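Local coordinates for protein ADP-ribosylating toxin CARDS (Mycoplasma pneumoniae, PDB 4TLV) that transfers ADP-ribose from NAD+ to multiple target proteins and causes vacuolation of mammalian cells, acting as the main virulence factor of its bacterium, at residues A[83-86]-A[87-91]; A[127-130]-A[131-134]; A[327-330]-A[331-335]; A[467-470]-A[471-474]. All coordinates share one frame; numbering follows the deposited sequence.

Four short turns sample the three domains of the toxin. Contacts 1 and 2 belong to the mono-ADP-ribosyltransferase domain, with centres about 17 Å apart. They touch where Asn91 ND2 packs 3.6 Å from Glu134 O, because strands 89-91 and 134-138 are neighbours in one sheet. Contact 2 also leans on residues 225-230, within the region inferred to form the NAD+-binding pocket. Contact 3 lies in the D2 trefoil and contact 4 in the D3 trefoil; their centres are about 18 Å apart and their nearest atoms about 7 Å. Each lies about 23 Å, centre to centre, from contact 2, whereas contacts 1 and 3 sit on opposite sides of the chain's centre.

Contact 1: A[83-86]-A[87-91]; sequences IRAD and QHFYN
Asp86 and His88 are hydrogen-bonded across a type I beta turn running from Asp86 to Phe89, which links strand 76-84 to strand 89-91 and so carries the chain between two antiparallel sheets of the mono-ADP-ribosyltransferase domain. The Asp86 carboxylate adds an Asx turn to it. With CG placed between the backbone N and the carbonyl carbon (chi1 61°), the short side chain folds over the turn, and OD1 takes two donors. His88 ND1 comes to 2.6 Å from Asp86 OD1 on the syn lone pair, the oxygen lying a little out of the imidazole plane, while His88 N reaches the same OD1 at 3.0 Å from the anti side, somewhat out of the carboxylate plane. Carboxylate and imidazole planes are 34° apart. Two outside bonds complete this network: Asn145 ND2 reaches Asp86 OD2, and His88 NE2 reaches Pro140 O, which fixes the rotation of both flat groups. Aspartate suits the start of the turn because its acceptor sits close enough to meet the amide two residues on.

Phe89, whose N closes the turn 3.0 Å from Asp86 O, turns its ring so that one face lies against Ala85. Ala85 CA stands 3.7 Å over the ring centre, almost on the normal, a CH-pi contact that the small alanine allows to be close. The ring edge approaches the carboxylate, with Phe89 CD1 3.2 Å from Asp86 OD1, a contact that the electropositive rim probably favours. Farther along the edge, the branched Ile83 crosses the phenylalanine at about a right angle, its CG2 methyl resting 3.8 Å from Phe89 CZ.

Contact 2: A[127-130]-A[131-134]; sequences TSFA and YQRE
The backbone from Phe129 to Arg133 winds tightly, with each of two carbonyls bonded to the amide three residues on. Gln132 N lies 3.1 Å from Phe129 O, and Arg133 N lies 3.0 Å from Ala130 O; Ala130 N makes a similar, longer link to Thr127 O. Arg133 then adopts left-handed backbone angles, breaking the winding and sending the chain off in a new direction. A water spans this change: it donates to Phe129 O and accepts from Glu134 N, 3.0 Å away, so Phe129 O serves both an amide and a water.

The side chains pack close to this coil. Tyr131 is tucked over its own main chain (chi1 77°), turning the ring back toward Ser128, whose O meets its edge nearly in plane, 3.3 Å from Tyr131 CE2. Over one face of the same ring, offset toward the rim, lies Gln132 CG. Phe129 and Gln132 run side by side and point the same way, ring and amide planes 33° apart, with Gln132 NE2 3.8 Å from Phe129 CB. An extended glutamine suits this place because its methylene groups pack while its amide projects to a polar partner: OE1 meets Ser227 N. Tyrosine likewise gives a ring to the interior and its OH to Ser225 O. Outside the turn, Arg133 makes a salt bridge to Glu54.

Together these features form a 3-10 turn that joins helix 115-126 to strand 134-138 of the mono-ADP-ribosyltransferase fold, packed against the segment inferred to line the NAD+ pocket.

Contact 3: A[327-330]-A[331-335]; sequences DLTG and AQISL
Thr329 bonds to three residues of 331-335, and its donors and acceptors hold the loop together. Thr329 N donates to Ile333 O at 3.0 Å with a nearly straight N-H (164°), and Thr329 O accepts from Gln332 N at the same distance. The second bond closes a type I turn; with Gln332 in left-handed backbone angles, the pair makes a G1 bulge. The hydroxyl adds an ST turn: a chi1 of 70° turns it toward the amides that follow, and Thr329 OG1 accepts from Ala331 N at 3.3 Å, a longer and more bent bond. OG1 is also bonded to Asn488 O, so the threonine hydroxyl is engaged on both counts. Gly330 sits exposed at a corner of the turn, in ordinary backbone angles that do not themselves demand glycine.

Ile333 O is also approached by Leu328 CA, in a CA-H...O contact of 3.3 Å. Where the two arms part, a water takes over: it accepts from Leu335 N at 2.8 Å and lies equally close to Asp327 O.

The threonine's other branch is apolar. Its CG2 methyl meets Leu335 CD1 at 3.8 Å, the two side chains crossing at about a right angle, while Leu328 CD2 rests on Ser334 CB. Gln332 leaves the turn and reaches D3, its long side chain placing both ends of the amide on a neighbouring loop: OE1 on Met516 N and NE2 on Asp515 OD1. Those partners, like Asn488, belong to D3, so the chemistry implies that one turn of the D2 trefoil is both stitched internally through its backbone and tied by its polar side chains to the next domain.

Contact 4: A[467-470]-A[471-474]; sequences KTPD and GQIF
Gln472 swings its CG opposite the backbone N (chi1 -169°) and keeps its chain extended, which carries the amide back alongside the CG and CD methylenes of Pro469. This happens in a tight bend that feeds strand 473-476 of the D3 beta-trefoil. The two side chains cross at a slant: Gln472 OE1 lies 3.6 Å from Pro469 CG, and Gln472 NE2 is equally near Pro469 CD. The amide thus touches these methylenes by van der Waals contact, a surface that the rigid proline holds in place.

At the apex Gly471 takes a positive phi of 77°, a conformation that suits glycine, and its N is bonded to Asp443 OD2. No direct hydrogen bond joins the two arms. Instead a water bridges the bend, donating to Pro469 O at 2.8 Å and accepting from Gln472 N at 2.9 Å.

Thr468 divides its branches by polarity. OG1 faces Leu446 O and Thr456 OG1, to both of which it is hydrogen-bonded; a chi1 of -60° sets this oxygen beside the backbone N and leaves CG2 anti to that N, directed at Ile473. Threonine suits such a boundary because one carbon bears both a hydroxyl and a methyl. The branched Ile473 is buried beside Pro457 and Phe484 and reaches back toward the start of the bend; it crosses Thr468 at about a right angle, with its CD1 methyl 3.9 Å from Thr468 CG2.

Contact 1: A[83-86]-A[87-91]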
loop_
_atom_site.group_PDB
_atom_site.type_symbol
_atom_site.label_atom_id
_atom_site.label_comp_id
_atom_site.label_asym_id
_atom_site.label_seq_id
_atom_site.Cartn_x
_atom_site.Cartn_y
_atom_site.Cartn_z
ATOM N N ILE A 83 -14.689 3.262 -12.426
ATOM C CA ILE A 83 -15.996 2.911 -11.889
ATOM C C ILE A 83 -16.317 3.796 -10.685
ATOM O O ILE A 83 -15.553 3.821 -9.718
ATOM C CB ILE A 83 -15.995 1.430 -11.411
ATOM C CG1 ILE A 83 -15.556 0.480 -12.537
ATOM C CG2 ILE A 83 -17.343 1.035 -10.810
ATOM C CD1 ILE A 83 -15.133 -0.922 -12.047
ATOM N N ARG A 84 -17.443 4.511 -10.737
ATOM C CA ARG A 84 -17.858 5.342 -9.616
ATOM C C ARG A 84 -18.266 4.424 -8.480
ATOM O O ARG A 84 -19.088 3.533 -8.663
ATOM C CB ARG A 84 -19.030 6.280 -9.984
ATOM C CG ARG A 84 -19.553 7.135 -8.829
ATOM C CD ARG A 84 -20.723 8.080 -9.262
ATOM N NE ARG A 84 -21.639 7.406 -10.186
ATOM C CZ ARG A 84 -22.550 6.507 -9.824
ATOM N NH1 ARG A 84 -22.708 6.184 -8.538
ATOM N NH2 ARG A 84 -23.300 5.920 -10.751
ATOM N N ALA A 85 -17.689 4.657 -7.306
ATOM C CA ALA A 85 -17.993 3.854 -6.122
ATOM C C ALA A 85 -19.229 4.377 -5.388
ATOM O O ALA A 85 -19.522 5.564 -5.430
ATOM C CB ALA A 85 -16.805 3.844 -5.186
ATOM N N ASP A 86 -19.944 3.479 -4.716
ATOM C CA ASP A 86 -21.127 3.860 -3.945
ATOM C C ASP A 86 -21.177 2.993 -2.679
ATOM O O ASP A 86 -20.208 2.306 -2.380
ATOM C CB ASP A 86 -22.415 3.757 -4.792
ATOM C CG ASP A 86 -22.686 2.330 -5.303
ATOM O OD1 ASP A 86 -22.322 1.365 -4.603
ATOM O OD2 ASP A 86 -23.301 2.172 -6.390
ATOM N N GLN A 87 -22.284 3.032 -1.940
ATOM C CA GLN A 87 -22.352 2.389 -0.617
ATOM C C GLN A 87 -22.193 0.863 -0.641
ATOM O O GLN A 87 -22.008 0.250 0.414
ATOM C CB GLN A 87 -23.663 2.758 0.104
ATOM C CG GLN A 87 -24.867 2.060 -0.532
ATOM C CD GLN A 87 -26.211 2.375 0.135
ATOM O OE1 GLN A 87 -26.348 3.353 0.882
ATOM N NE2 GLN A 87 -27.215 1.538 -0.144
ATOM N N HIS A 88 -22.264 0.224 -1.810
ATOM C CA HIS A 88 -21.996 -1.216 -1.800
ATOM C C HIS A 88 -20.541 -1.593 -2.145
ATOM O O HIS A 88 -20.234 -2.762 -2.360
ATOM C CB HIS A 88 -23.070 -2.047 -2.547
ATOM C CG HIS A 88 -22.843 -2.221 -4.021
ATOM N ND1 HIS A 88 -22.847 -1.169 -4.911
ATOM C CD2 HIS A 88 -22.729 -3.346 -4.773
ATOM C CE1 HIS A 88 -22.691 -1.632 -6.143
ATOM N NE2 HIS A 88 -22.617 -2.952 -6.085
ATOM N N PHE A 89 -19.662 -0.589 -2.156
ATOM C CA PHE A 89 -18.219 -0.794 -2.304
ATOM C C PHE A 89 -17.528 -0.673 -0.934
ATOM O O PHE A 89 -17.675 0.340 -0.259
ATOM C CB PHE A 89 -17.612 0.279 -3.213
ATOM C CG PHE A 89 -17.997 0.181 -4.664
ATOM C CD1 PHE A 89 -19.327 0.306 -5.066
ATOM C CD2 PHE A 89 -17.012 0.054 -5.635
ATOM C CE1 PHE A 89 -19.668 0.265 -6.419
ATOM C CE2 PHE A 89 -17.341 0.003 -6.992
ATOM C CZ PHE A 89 -18.663 0.118 -7.381
ATOM N N TYR A 90 -16.742 -1.681 -0.563
ATOM C CA TYR A 90 -16.107 -1.764 0.749
ATOM C C TYR A 90 -14.616 -1.997 0.640
ATOM O O TYR A 90 -14.168 -2.750 -0.214
ATOM C CB TYR A 90 -16.679 -2.965 1.512
ATOM C CG TYR A 90 -18.156 -2.818 1.756
ATOM C CD1 TYR A 90 -19.080 -3.237 0.806
ATOM C CD2 TYR A 90 -18.626 -2.230 2.930
ATOM C CE1 TYR A 90 -20.462 -3.067 1.012
ATOM C CE2 TYR A 90 -19.995 -2.064 3.149
ATOM C CZ TYR A 90 -20.899 -2.491 2.195
ATOM O OH TYR A 90 -22.249 -2.338 2.427
ATOM N N ASN A 91 -13.856 -1.407 1.549
ATOM C CA ASN A 91 -12.400 -1.610 1.543
ATOM C C ASN A 91 -11.963 -2.940 2.186
ATOM O O ASN A 91 -12.303 -3.227 3.344
ATOM C CB ASN A 91 -11.689 -0.439 2.231
ATOM C CG ASN A 91 -10.177 -0.554 2.125
ATOM O OD1 ASN A 91 -9.536 -1.058 3.022
ATOM N ND2 ASN A 91 -9.615 -0.121 0.987
#

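Contact 2: A[127-130]-A[131-134]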
loop_
_atom_site.group_PDB
_atom_site.type_symbol
_atom_site.label_atom_id
_atom_site.label_comp_id
_atom_site.label_asym_id
_atom_site.label_seq_id
_atom_site.Cartn_x
_atom_site.Cartn_y
_atom_site.Cartn_z
ATOM N N THR A 127 -0.097 -7.874 4.143
ATOM C CA THR A 127 1.226 -7.864 3.552
ATOM C C THR A 127 1.103 -8.236 2.073
ATOM O O THR A 127 0.942 -7.342 1.220
ATOM C CB THR A 127 2.234 -8.730 4.360
ATOM O OG1 THR A 127 1.815 -10.100 4.390
ATOM C CG2 THR A 127 2.336 -8.209 5.795
ATOM N N SER A 128 1.064 -9.529 1.788
ATOM C CA SER A 128 1.035 -10.058 0.412
ATOM C C SER A 128 0.020 -9.437 -0.558
ATOM O O SER A 128 0.376 -9.138 -1.709
ATOM C CB SER A 128 0.840 -11.584 0.431
ATOM O OG SER A 128 1.882 -12.192 1.164
ATOM N N PHE A 129 -1.237 -9.290 -0.128
ATOM C CA PHE A 129 -2.269 -8.773 -1.026
ATOM C C PHE A 129 -2.584 -7.288 -0.875
ATOM O O PHE A 129 -3.401 -6.762 -1.616
ATOM C CB PHE A 129 -3.579 -9.556 -0.846
ATOM C CG PHE A 129 -3.426 -11.033 -1.056
ATOM C CD1 PHE A 129 -3.080 -11.532 -2.304
ATOM C CD2 PHE A 129 -3.640 -11.925 -0.015
ATOM C CE1 PHE A 129 -2.952 -12.909 -2.521
ATOM C CE2 PHE A 129 -3.505 -13.304 -0.219
ATOM C CZ PHE A 129 -3.160 -13.791 -1.475
ATOM N N ALA A 130 -1.969 -6.622 0.096
ATOM C CA ALA A 130 -2.377 -5.261 0.444
ATOM C C ALA A 130 -2.182 -4.245 -0.693
ATOM O O ALA A 130 -2.980 -3.313 -0.854
ATOM C CB ALA A 130 -1.639 -4.800 1.709
ATOM N N TYR A 131 -1.124 -4.431 -1.475
ATOM C CA TYR A 131 -0.794 -3.513 -2.571
ATOM C C TYR A 131 -1.923 -3.435 -3.595
ATOM O O TYR A 131 -1.986 -2.493 -4.395
ATOM C CB TYR A 131 0.492 -3.960 -3.288
ATOM C CG TYR A 131 0.248 -5.141 -4.212
ATOM C CD1 TYR A 131 -0.117 -4.949 -5.541
ATOM C CD2 TYR A 131 0.359 -6.447 -3.747
ATOM C CE1 TYR A 131 -0.376 -6.019 -6.375
ATOM C CE2 TYR A 131 0.088 -7.529 -4.577
ATOM C CZ TYR A 131 -0.267 -7.309 -5.889
ATOM O OH TYR A 131 -0.528 -8.381 -6.722
ATOM N N GLN A 132 -2.798 -4.444 -3.604
ATOM C CA GLN A 132 -3.945 -4.439 -4.517
ATOM C C GLN A 132 -4.911 -3.273 -4.263
ATOM O O GLN A 132 -5.721 -2.929 -5.127
ATOM C CB GLN A 132 -4.696 -5.783 -4.464
ATOM C CG GLN A 132 -3.857 -6.952 -4.985
ATOM C CD GLN A 132 -4.579 -8.280 -4.918
ATOM O OE1 GLN A 132 -4.325 -9.118 -5.899
ATOM N NE2 GLN A 132 -5.367 -8.547 -3.993
ATOM N N ARG A 133 -4.820 -2.664 -3.086
ATOM C CA ARG A 133 -5.701 -1.552 -2.738
ATOM C C ARG A 133 -7.149 -1.924 -3.027
ATOM O O ARG A 133 -7.898 -1.119 -3.578
ATOM C CB ARG A 133 -5.323 -0.289 -3.536
ATOM C CG ARG A 133 -3.890 0.200 -3.301
ATOM C CD ARG A 133 -3.762 1.079 -2.057
ATOM N NE ARG A 133 -4.479 2.371 -2.150
ATOM C CZ ARG A 133 -3.984 3.485 -2.692
ATOM N NH1 ARG A 133 -2.764 3.505 -3.247
ATOM N NH2 ARG A 133 -4.715 4.598 -2.690
ATOM N N GLU A 134 -7.547 -3.143 -2.660
ATOM C CA GLU A 134 -8.844 -3.677 -3.103
ATOM C C GLU A 134 -10.052 -3.052 -2.419
ATOM O O GLU A 134 -10.113 -2.956 -1.200
ATOM C CB GLU A 134 -8.939 -5.210 -2.952
ATOM C CG GLU A 134 -10.338 -5.729 -3.373
ATOM C CD GLU A 134 -10.468 -7.242 -3.401
ATOM O OE1 GLU A 134 -9.543 -7.948 -2.941
ATOM O OE2 GLU A 134 -11.518 -7.717 -3.884
HETATM O O HOH W 1 -6.021 -5.164 -1.044
#

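Contact 3: A[327-330]-A[331-335]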
loop_
_atom_site.group_PDB
_atom_site.type_symbol
_atom_site.label_atom_id
_atom_site.label_comp_id
_atom_site.label_asym_id
_atom_site.label_seq_id
_atom_site.Cartn_x
_atom_site.Cartn_y
_atom_site.Cartn_z
ATOM N N ASP A 327 19.218 -1.749 1.176
ATOM C CA ASP A 327 19.567 -2.212 2.528
ATOM C C ASP A 327 18.821 -1.472 3.638
ATOM O O ASP A 327 18.558 -0.270 3.547
ATOM C CB ASP A 327 21.074 -2.109 2.790
ATOM C CG ASP A 327 21.887 -3.032 1.892
ATOM O OD1 ASP A 327 21.653 -4.258 1.921
ATOM O OD2 ASP A 327 22.751 -2.517 1.157
ATOM N N LEU A 328 18.507 -2.204 4.698
ATOM C CA LEU A 328 17.978 -1.607 5.926
ATOM C C LEU A 328 19.069 -0.870 6.682
ATOM O O LEU A 328 20.248 -1.222 6.587
ATOM C CB LEU A 328 17.420 -2.712 6.831
ATOM C CG LEU A 328 16.311 -3.555 6.197
ATOM C CD1 LEU A 328 15.804 -4.608 7.190
ATOM C CD2 LEU A 328 15.146 -2.651 5.750
ATOM N N THR A 329 18.684 0.129 7.472
ATOM C CA THR A 329 19.646 0.811 8.327
ATOM C C THR A 329 19.945 -0.057 9.531
ATOM O O THR A 329 19.414 -1.168 9.657
ATOM C CB THR A 329 19.106 2.148 8.854
ATOM O OG1 THR A 329 18.067 1.882 9.801
ATOM C CG2 THR A 329 18.544 2.988 7.720
ATOM N N GLY A 330 20.791 0.460 10.423
ATOM C CA GLY A 330 21.202 -0.276 11.605
ATOM C C GLY A 330 20.045 -0.544 12.552
ATOM O O GLY A 330 20.072 -1.505 13.324
ATOM N N ALA A 331 19.022 0.299 12.483
ATOM C CA ALA A 331 17.848 0.129 13.326
ATOM C C ALA A 331 16.696 -0.557 12.574
ATOM O O ALA A 331 15.535 -0.439 12.962
ATOM C CB ALA A 331 17.400 1.474 13.908
ATOM N N GLN A 332 17.041 -1.259 11.496
ATOM C CA GLN A 332 16.118 -2.130 10.777
ATOM C C GLN A 332 14.983 -1.412 10.038
ATOM O O GLN A 332 13.945 -2.001 9.780
ATOM C CB GLN A 332 15.552 -3.208 11.705
ATOM C CG GLN A 332 16.618 -4.010 12.437
ATOM C CD GLN A 332 16.032 -4.830 13.569
ATOM O OE1 GLN A 332 15.494 -4.283 14.534
ATOM N NE2 GLN A 332 16.102 -6.149 13.438
ATOM N N ILE A 333 15.176 -0.154 9.671
ATOM C CA ILE A 333 14.160 0.474 8.838
ATOM C C ILE A 333 14.612 0.618 7.385
ATOM O O ILE A 333 15.804 0.647 7.072
ATOM C CB ILE A 333 13.630 1.804 9.391
ATOM C CG1 ILE A 333 14.754 2.815 9.500
ATOM C CG2 ILE A 333 12.875 1.608 10.739
ATOM C CD1 ILE A 333 14.420 3.950 10.424
ATOM N N SER A 334 13.618 0.661 6.515
ATOM C CA SER A 334 13.794 0.786 5.078
ATOM C C SER A 334 13.557 2.250 4.730
ATOM O O SER A 334 12.756 2.916 5.385
ATOM C CB SER A 334 12.747 -0.090 4.380
ATOM O OG SER A 334 12.733 0.136 2.983
ATOM N N LEU A 335 14.277 2.755 3.729
ATOM C CA LEU A 335 14.130 4.136 3.275
ATOM C C LEU A 335 13.698 4.219 1.809
ATOM O O LEU A 335 14.158 3.433 0.982
ATOM C CB LEU A 335 15.451 4.884 3.453
ATOM C CG LEU A 335 15.949 4.991 4.903
ATOM C CD1 LEU A 335 17.456 5.333 4.926
ATOM C CD2 LEU A 335 15.117 6.009 5.698
HETATM O O HOH W 2 16.198 1.012 2.762
#

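Contact 4: A[467-470]-A[471-474]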
loop_
_atom_site.group_PDB
_atom_site.type_symbol
_atom_site.label_atom_id
_atom_site.label_comp_id
_atom_site.label_asym_id
_atom_site.label_seq_id
_atom_site.Cartn_x
_atom_site.Cartn_y
_atom_site.Cartn_z
ATOM N N LYS A 467 1.206 18.976 16.653
ATOM C CA LYS A 467 0.665 17.884 15.877
ATOM C C LYS A 467 1.805 16.912 15.559
ATOM O O LYS A 467 2.921 17.333 15.266
ATOM C CB LYS A 467 -0.007 18.410 14.608
ATOM C CG LYS A 467 -0.917 17.382 13.936
ATOM C CD LYS A 467 -1.664 17.982 12.748
ATOM C CE LYS A 467 -2.378 16.899 11.940
ATOM N NZ LYS A 467 -3.208 17.470 10.838
ATOM N N THR A 468 1.537 15.618 15.672
ATOM C CA THR A 468 2.542 14.608 15.365
ATOM C C THR A 468 2.984 14.776 13.916
ATOM O O THR A 468 2.149 14.872 13.018
ATOM C CB THR A 468 1.973 13.207 15.575
ATOM O OG1 THR A 468 1.567 13.061 16.944
ATOM C CG2 THR A 468 3.012 12.149 15.242
ATOM N N PRO A 469 4.302 14.846 13.678
ATOM C CA PRO A 469 4.718 15.031 12.284
ATOM C C PRO A 469 4.567 13.755 11.459
ATOM O O PRO A 469 4.524 12.646 12.001
ATOM C CB PRO A 469 6.201 15.377 12.407
ATOM C CG PRO A 469 6.636 14.678 13.650
ATOM C CD PRO A 469 5.452 14.806 14.598
ATOM N N ASP A 470 4.501 13.923 10.145
ATOM C CA ASP A 470 4.555 12.790 9.235
ATOM C C ASP A 470 5.898 12.086 9.401
ATOM O O ASP A 470 6.907 12.718 9.719
ATOM C CB ASP A 470 4.436 13.266 7.787
ATOM C CG ASP A 470 3.115 13.947 7.504
ATOM O OD1 ASP A 470 2.068 13.276 7.626
ATOM O OD2 ASP A 470 3.128 15.145 7.154
ATOM N N GLY A 471 5.901 10.779 9.172
ATOM C CA GLY A 471 7.135 10.024 9.061
ATOM C C GLY A 471 7.816 9.706 10.378
ATOM O O GLY A 471 9.046 9.516 10.417
ATOM N N GLN A 472 7.036 9.614 11.454
ATOM C CA GLN A 472 7.617 9.426 12.787
ATOM C C GLN A 472 7.097 8.217 13.570
ATOM O O GLN A 472 7.867 7.475 14.181
ATOM C CB GLN A 472 7.412 10.689 13.636
ATOM C CG GLN A 472 8.214 10.643 14.922
ATOM C CD GLN A 472 8.161 11.936 15.673
ATOM O OE1 GLN A 472 9.063 12.766 15.577
ATOM N NE2 GLN A 472 7.094 12.125 16.418
ATOM N N ILE A 473 5.785 8.027 13.562
ATOM C CA ILE A 473 5.182 6.957 14.335
ATOM C C ILE A 473 4.497 6.007 13.383
ATOM O O ILE A 473 3.655 6.421 12.582
ATOM C CB ILE A 473 4.162 7.515 15.370
ATOM C CG1 ILE A 473 4.829 8.630 16.189
ATOM C CG2 ILE A 473 3.648 6.384 16.243
ATOM C CD1 ILE A 473 4.057 9.099 17.423
ATOM N N PHE A 474 4.864 4.740 13.485
ATOM C CA PHE A 474 4.492 3.730 12.507
ATOM C C PHE A 474 3.906 2.497 13.145
ATOM O O PHE A 474 4.132 2.212 14.319
ATOM C CB PHE A 474 5.733 3.284 11.730
ATOM C CG PHE A 474 6.386 4.382 10.948
ATOM C CD1 PHE A 474 7.342 5.192 11.544
ATOM C CD2 PHE A 474 6.060 4.598 9.615
ATOM C CE1 PHE A 474 7.967 6.194 10.835
ATOM C CE2 PHE A 474 6.686 5.610 8.897
ATOM C CZ PHE A 474 7.653 6.404 9.518
HETATM O O HOH W 3 4.155 9.916 11.931
#